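Local structure of cell surface protein (Putative S-layer protein) (Clostridioides difficile R20291, 5NJL) at residues Ala130-Ser134 with Ala135-Leu139; Tyr98-Ser101 with Ala102-Ser105; Asn177-Pro180 with Ser181-Gly184. The protein is a putative S-layer protein of the clostridial cell wall that shows cell adhesion in vitro and probably acts as a surface adhesin. All blocks are in the same frame, centred on the assembly; numbering follows the deposited sequence. Where two conformers were deposited one is given.

Contact 1: residues Ala130-Ser134 with Ala135-Leu139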
# COMPACT_ATOMS: atom_id res chain seq x y z
N ALA A 130 -26.53 -8.60 20.37
CA ALA A 130 -25.19 -8.24 19.97
C ALA A 130 -24.83 -6.97 20.68
O ALA A 130 -25.58 -5.98 20.60
CB ALA A 130 -25.11 -8.06 18.47
N SER A 131 -23.68 -6.97 21.33
CA SER A 131 -23.27 -5.89 22.21
C SER A 131 -21.88 -5.41 21.84
O SER A 131 -21.00 -6.23 21.61
CB SER A 131 -23.26 -6.35 23.68
OG SER A 131 -24.49 -6.92 24.12
N TYR A 132 -21.65 -4.10 21.78
CA TYR A 132 -20.30 -3.56 21.65
C TYR A 132 -19.89 -3.08 23.04
O TYR A 132 -20.51 -2.20 23.61
CB TYR A 132 -20.14 -2.45 20.58
CG TYR A 132 -18.78 -1.79 20.73
CD1 TYR A 132 -17.62 -2.51 20.50
CD2 TYR A 132 -18.65 -0.48 21.21
CE1 TYR A 132 -16.36 -1.96 20.69
CE2 TYR A 132 -17.38 0.10 21.39
CZ TYR A 132 -16.24 -0.65 21.14
OH TYR A 132 -14.97 -0.11 21.35
N ASP A 133 -18.90 -3.74 23.61
CA ASP A 133 -18.39 -3.41 24.92
C ASP A 133 -17.28 -2.39 24.69
O ASP A 133 -16.19 -2.76 24.23
CB ASP A 133 -17.88 -4.66 25.63
CG ASP A 133 -17.52 -4.40 27.10
OD1 ASP A 133 -16.71 -3.49 27.39
OD2 ASP A 133 -18.03 -5.12 27.97
N SER A 134 -17.60 -1.12 24.98
CA SER A 134 -16.67 0.01 24.82
C SER A 134 -15.40 -0.14 25.61
O SER A 134 -14.35 0.31 25.19
CB SER A 134 -17.33 1.31 25.30
OG SER A 134 -18.49 1.61 24.56
N ALA A 135 -15.50 -0.76 26.78
CA ALA A 135 -14.36 -0.89 27.68
C ALA A 135 -13.36 -1.93 27.19
O ALA A 135 -12.16 -1.65 27.15
CB ALA A 135 -14.83 -1.25 29.07
N LYS A 136 -13.84 -3.13 26.89
CA LYS A 136 -13.00 -4.26 26.42
C LYS A 136 -12.65 -4.17 24.94
O LYS A 136 -11.76 -4.88 24.48
CB LYS A 136 -13.71 -5.59 26.62
CG LYS A 136 -13.98 -5.99 28.05
CD LYS A 136 -14.85 -7.24 28.12
CE LYS A 136 -14.18 -8.46 27.48
NZ LYS A 136 -14.93 -9.72 27.75
N ASP A 137 -13.39 -3.34 24.20
CA ASP A 137 -13.24 -3.21 22.77
C ASP A 137 -13.53 -4.53 22.01
O ASP A 137 -12.75 -4.97 21.16
CB ASP A 137 -11.83 -2.69 22.47
CG ASP A 137 -11.77 -1.89 21.24
OD1 ASP A 137 -12.81 -1.46 20.71
OD2 ASP A 137 -10.63 -1.68 20.80
N LYS A 138 -14.69 -5.12 22.33
CA LYS A 138 -15.13 -6.38 21.72
C LYS A 138 -16.59 -6.33 21.30
O LYS A 138 -17.41 -5.66 21.94
CB LYS A 138 -14.96 -7.52 22.73
CG LYS A 138 -13.52 -7.76 23.19
CD LYS A 138 -12.59 -8.16 22.06
CE LYS A 138 -11.15 -8.33 22.57
NZ LYS A 138 -10.18 -8.57 21.46
N LEU A 139 -16.91 -7.04 20.22
CA LEU A 139 -18.30 -7.32 19.84
C LEU A 139 -18.65 -8.67 20.48
O LEU A 139 -17.92 -9.65 20.28
CB LEU A 139 -18.41 -7.41 18.33
CG LEU A 139 -19.65 -7.96 17.68
CD1 LEU A 139 -20.84 -7.06 17.98
CD2 LEU A 139 -19.48 -8.11 16.19
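The Tyr132 ring meets Asp137 at its edge: the carboxylate oxygen OD1 of Asp137 lies near the ring plane and accepts a hydrogen bond from Tyr132 OH at 2.6 Å. The two flat groups are turned steeply, their planes 76° apart, and the hydroxyl reaches OD1 on its anti side, somewhat out of the carboxylate plane. Over one face of the ring, toward the rim, sits the backbone N of Ser134, while the carbonyl oxygen of Lys138 approaches CD1 of Tyr132 obliquely at 3.5 Å. With CG anti to the backbone N (chi1 169°), the ring reaches toward Asp137. The same OD1 also bonds Ser101 OG at the start of helix 101-115, a second hold on the carboxylate. On the other face of the sheet, which carries Asp133 and Lys138, Asp133 OD1 accepts a nearly straight bond from Lys136 N (2.9 Å, 172°), met from above the carboxylate plane, and a weak one from Ala135 N. Asp133 N bonds Lys138 O at 2.9 Å. Asp133 O faces two N-H groups, those of Asp137 and Lys138 (both bonds weak), with Asp137 at positive phi and psi: a G1 beta bulge closing the hairpin of strands 126-133 and 138-145.

Contact 2: residues Tyr98-Ser101 with Ala102-Ser105. With SO4 (sulfate ion), chain L; SO4 (sulfate ion), chain U.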
# COMPACT_ATOMS: atom_id res chain seq x y z
N TYR A 98 -12.61 -6.38 10.86
CA TYR A 98 -12.88 -5.22 11.72
C TYR A 98 -11.56 -4.49 11.95
O TYR A 98 -10.60 -5.09 12.42
CB TYR A 98 -13.52 -5.66 13.06
CG TYR A 98 -14.80 -6.45 12.84
CD1 TYR A 98 -15.97 -5.80 12.48
CD2 TYR A 98 -14.82 -7.84 12.95
CE1 TYR A 98 -17.14 -6.50 12.27
CE2 TYR A 98 -15.98 -8.55 12.76
CZ TYR A 98 -17.13 -7.89 12.40
OH TYR A 98 -18.26 -8.57 12.14
N GLU A 99 -11.49 -3.21 11.60
CA GLU A 99 -10.23 -2.47 11.66
C GLU A 99 -10.14 -1.56 12.86
O GLU A 99 -9.05 -1.20 13.27
CB GLU A 99 -10.02 -1.68 10.36
CG GLU A 99 -9.78 -2.62 9.19
CD GLU A 99 -9.53 -1.93 7.87
OE1 GLU A 99 -10.05 -0.82 7.64
OE2 GLU A 99 -8.81 -2.53 7.03
N ASN A 100 -11.28 -1.21 13.45
CA ASN A 100 -11.28 -0.29 14.58
C ASN A 100 -12.55 -0.45 15.42
O ASN A 100 -13.48 -1.18 15.04
CB ASN A 100 -11.17 1.15 14.05
CG ASN A 100 -12.16 1.45 12.97
OD1 ASN A 100 -13.35 1.18 13.12
ND2 ASN A 100 -11.69 1.98 11.86
N SER A 101 -12.59 0.25 16.54
CA SER A 101 -13.72 0.25 17.46
C SER A 101 -15.04 0.58 16.80
O SER A 101 -16.06 -0.07 17.09
CB SER A 101 -13.44 1.18 18.64
OG SER A 101 -12.31 0.70 19.38
N ALA A 102 -15.04 1.54 15.87
CA ALA A 102 -16.26 1.94 15.13
C ALA A 102 -16.85 0.82 14.26
O ALA A 102 -18.07 0.73 14.12
CB ALA A 102 -16.00 3.18 14.28
N ASP A 103 -16.01 -0.00 13.66
CA ASP A 103 -16.46 -1.16 12.91
C ASP A 103 -17.19 -2.18 13.81
O ASP A 103 -18.20 -2.76 13.40
CB ASP A 103 -15.27 -1.88 12.24
CG ASP A 103 -14.66 -1.11 11.07
OD1 ASP A 103 -15.31 -0.18 10.53
OD2 ASP A 103 -13.53 -1.48 10.67
N LEU A 104 -16.67 -2.42 15.00
CA LEU A 104 -17.32 -3.34 15.95
C LEU A 104 -18.67 -2.78 16.42
O LEU A 104 -19.67 -3.49 16.46
CB LEU A 104 -16.44 -3.63 17.14
CG LEU A 104 -15.12 -4.32 16.82
CD1 LEU A 104 -14.25 -4.33 18.06
CD2 LEU A 104 -15.31 -5.73 16.31
N SER A 105 -18.68 -1.49 16.73
CA SER A 105 -19.88 -0.81 17.14
C SER A 105 -20.95 -0.82 16.07
O SER A 105 -22.11 -1.10 16.37
CB SER A 105 -19.52 0.64 17.51
OG SER A 105 -20.65 1.24 18.06
S SO4 L . -8.32 3.10 11.63
O1 SO4 L . -8.60 4.18 10.64
O2 SO4 L . -8.91 1.83 11.16
O3 SO4 L . -8.88 3.49 12.95
O4 SO4 L . -6.86 2.92 11.75
S SO4 U . -9.63 3.03 16.92
O1 SO4 U . -10.28 3.72 15.77
O2 SO4 U . -8.16 3.12 16.73
O3 SO4 U . -10.03 3.75 18.15
O4 SO4 U . -10.00 1.58 17.02
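Asn100 turns its amide back over the first helical turn because chi1 of 50° places CG between its own backbone N and carbonyl carbon; OD1 then accepts from Asp103 N at 3.0 Å, almost in line with the C=O bond. Asp103 (chi1 -72°) swings its carboxylate toward the preceding loop, where OD2 takes the N-H of Glu99 on its anti lone pair at 2.8 Å and 164°. Asn100 is thus the N-cap, and the Asp103 carboxylate turns back to the residue before the cap. Next to this cap, Leu104 lays CD2 over one face of the Tyr98 ring, 4.0 Å from the centroid, in a CH-pi contact, while Asp103 CB lies at the ring edge. The phenol end of Tyr98 is held by Glu107 and the backbone N of Ile164. Two sulfates, probably from the crystallisation liquor, bind at this end: one is held by the side-chain amide of Asn100 (ND2 to O2 2.9 Å), the other by Ser101 N (3.0 Å to O4). The sulfate on Ser101 N is consistent with the partial positive charge of a helix N-terminus, which the carboxylate of Asp103 would also be expected to offset.

Contact 3: residues Asn177-Pro180 with Ser181-Gly184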
# COMPACT_ATOMS: atom_id res chain seq x y z
N ASN A 177 -18.96 -26.74 8.46
CA ASN A 177 -19.92 -25.64 8.31
C ASN A 177 -21.33 -26.24 8.30
O ASN A 177 -21.75 -26.89 7.36
CB ASN A 177 -19.62 -24.80 7.06
CG ASN A 177 -18.37 -23.96 7.23
OD1 ASN A 177 -18.44 -22.85 7.73
ND2 ASN A 177 -17.24 -24.51 6.90
N LEU A 178 -22.03 -26.05 9.40
CA LEU A 178 -23.24 -26.77 9.73
C LEU A 178 -24.46 -25.90 9.44
O LEU A 178 -24.45 -24.71 9.73
CB LEU A 178 -23.12 -27.15 11.23
CG LEU A 178 -24.14 -28.05 11.86
CD1 LEU A 178 -24.09 -29.44 11.25
CD2 LEU A 178 -23.92 -28.09 13.36
N ASP A 179 -25.50 -26.46 8.83
CA ASP A 179 -26.71 -25.70 8.53
C ASP A 179 -27.56 -25.52 9.81
O ASP A 179 -27.93 -26.51 10.44
CB ASP A 179 -27.52 -26.44 7.45
CG ASP A 179 -28.79 -25.71 7.04
OD1 ASP A 179 -29.20 -24.67 7.60
OD2 ASP A 179 -29.45 -26.22 6.12
N PRO A 180 -27.87 -24.27 10.19
CA PRO A 180 -28.65 -24.04 11.44
C PRO A 180 -30.07 -24.61 11.42
O PRO A 180 -30.64 -24.79 12.48
CB PRO A 180 -28.72 -22.52 11.55
CG PRO A 180 -27.60 -22.01 10.73
CD PRO A 180 -27.43 -22.98 9.60
N SER A 181 -30.63 -24.85 10.24
CA SER A 181 -31.95 -25.49 10.09
C SER A 181 -31.88 -27.02 10.16
O SER A 181 -32.88 -27.68 10.07
CB SER A 181 -32.60 -25.04 8.77
OG SER A 181 -31.86 -25.48 7.64
N THR A 182 -30.69 -27.60 10.33
CA THR A 182 -30.57 -29.05 10.56
C THR A 182 -31.48 -29.37 11.78
O THR A 182 -31.41 -28.69 12.81
CB THR A 182 -29.11 -29.46 10.87
OG1 THR A 182 -28.24 -29.13 9.77
CG2 THR A 182 -29.01 -30.96 11.17
N GLU A 183 -32.35 -30.38 11.68
CA GLU A 183 -33.19 -30.71 12.84
C GLU A 183 -32.25 -31.27 13.90
O GLU A 183 -31.33 -32.01 13.60
CB GLU A 183 -34.37 -31.65 12.50
CG GLU A 183 -35.65 -30.89 12.13
CD GLU A 183 -36.74 -31.75 11.49
OE1 GLU A 183 -36.49 -32.94 11.19
OE2 GLU A 183 -37.85 -31.23 11.27
N GLY A 184 -32.41 -30.81 15.12
CA GLY A 184 -31.47 -31.15 16.17
C GLY A 184 -30.34 -30.14 16.39
O GLY A 184 -29.65 -30.22 17.39
O HOH W 1 -32.62 -26.29 13.48
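Asp179 reaches across to Ser181 and Thr182 from the first position of a tight turn. Its CB lies 3.6 Å from Thr182 OG1, beside the hydroxyl that bonds the backbone carbonyl of the same aspartate. With CG anti to the backbone N (chi1 -179°), the carboxylate swings forward along the chain and CG comes close to the hydroxyl of Ser181. At the tip, OD1 accepts a firm, fairly straight bond from Ser181 N (3.0 Å, 161°) and a more doubtful one from Ser181 OG at 2.8 Å, which holds for one of two deposited serine conformers. Both donors come from above the carboxylate plane and from the same face of it. In that conformer OD2 also lies near the serine hydroxyl, 2.9 Å from Ser181 OG. A bound sulfate, probably from the crystallisation liquor, lies close to the Asp179 side chain.

The carbonyl oxygen of Asp179 is held twice, by Thr182 N at 3.0 Å and by Thr182 OG1 at 2.7 Å. The hydroxyl lies only slightly off the carbonyl plane, whereas the amide comes from well above it. One water donates to the carbonyl oxygens of both Pro180 and Thr182, bridging the two carbonyls. Pro180 is buried and rests on Asn169 and on Ile122 and Val125, so that the turn lies against helix 122-125, while Ser181 and Thr182 are exposed. The Thr182 N to Asp179 O bond closes a type I beta turn from Asp179 to Thr182 with proline at its second position. The aspartate carboxylate accepting the N-H of the residue two places later makes an Asx turn within it, at a surface loop between strands 152-158 and 199-200.

Contacts 1 and 2 belong together: their centres are about 10 Å apart, and the hairpin end meets the start of helix 101-115 directly, with Leu104 packing against Tyr132 beside the polar joint. Contact 2 is partly buried and mixes capping bonds with a buried Tyr98-Leu104 contact, whereas contact 1 lies at the surface and is mainly polar, with Leu139 turned inward. Contact 3 stands apart, with centres about 28 Å from contact 1 and 29 Å from contact 2, in a surface loop where hydroxyls and a carboxylate do the work. In all three, an aspartate carboxylate accepts at least one backbone N-H close in sequence.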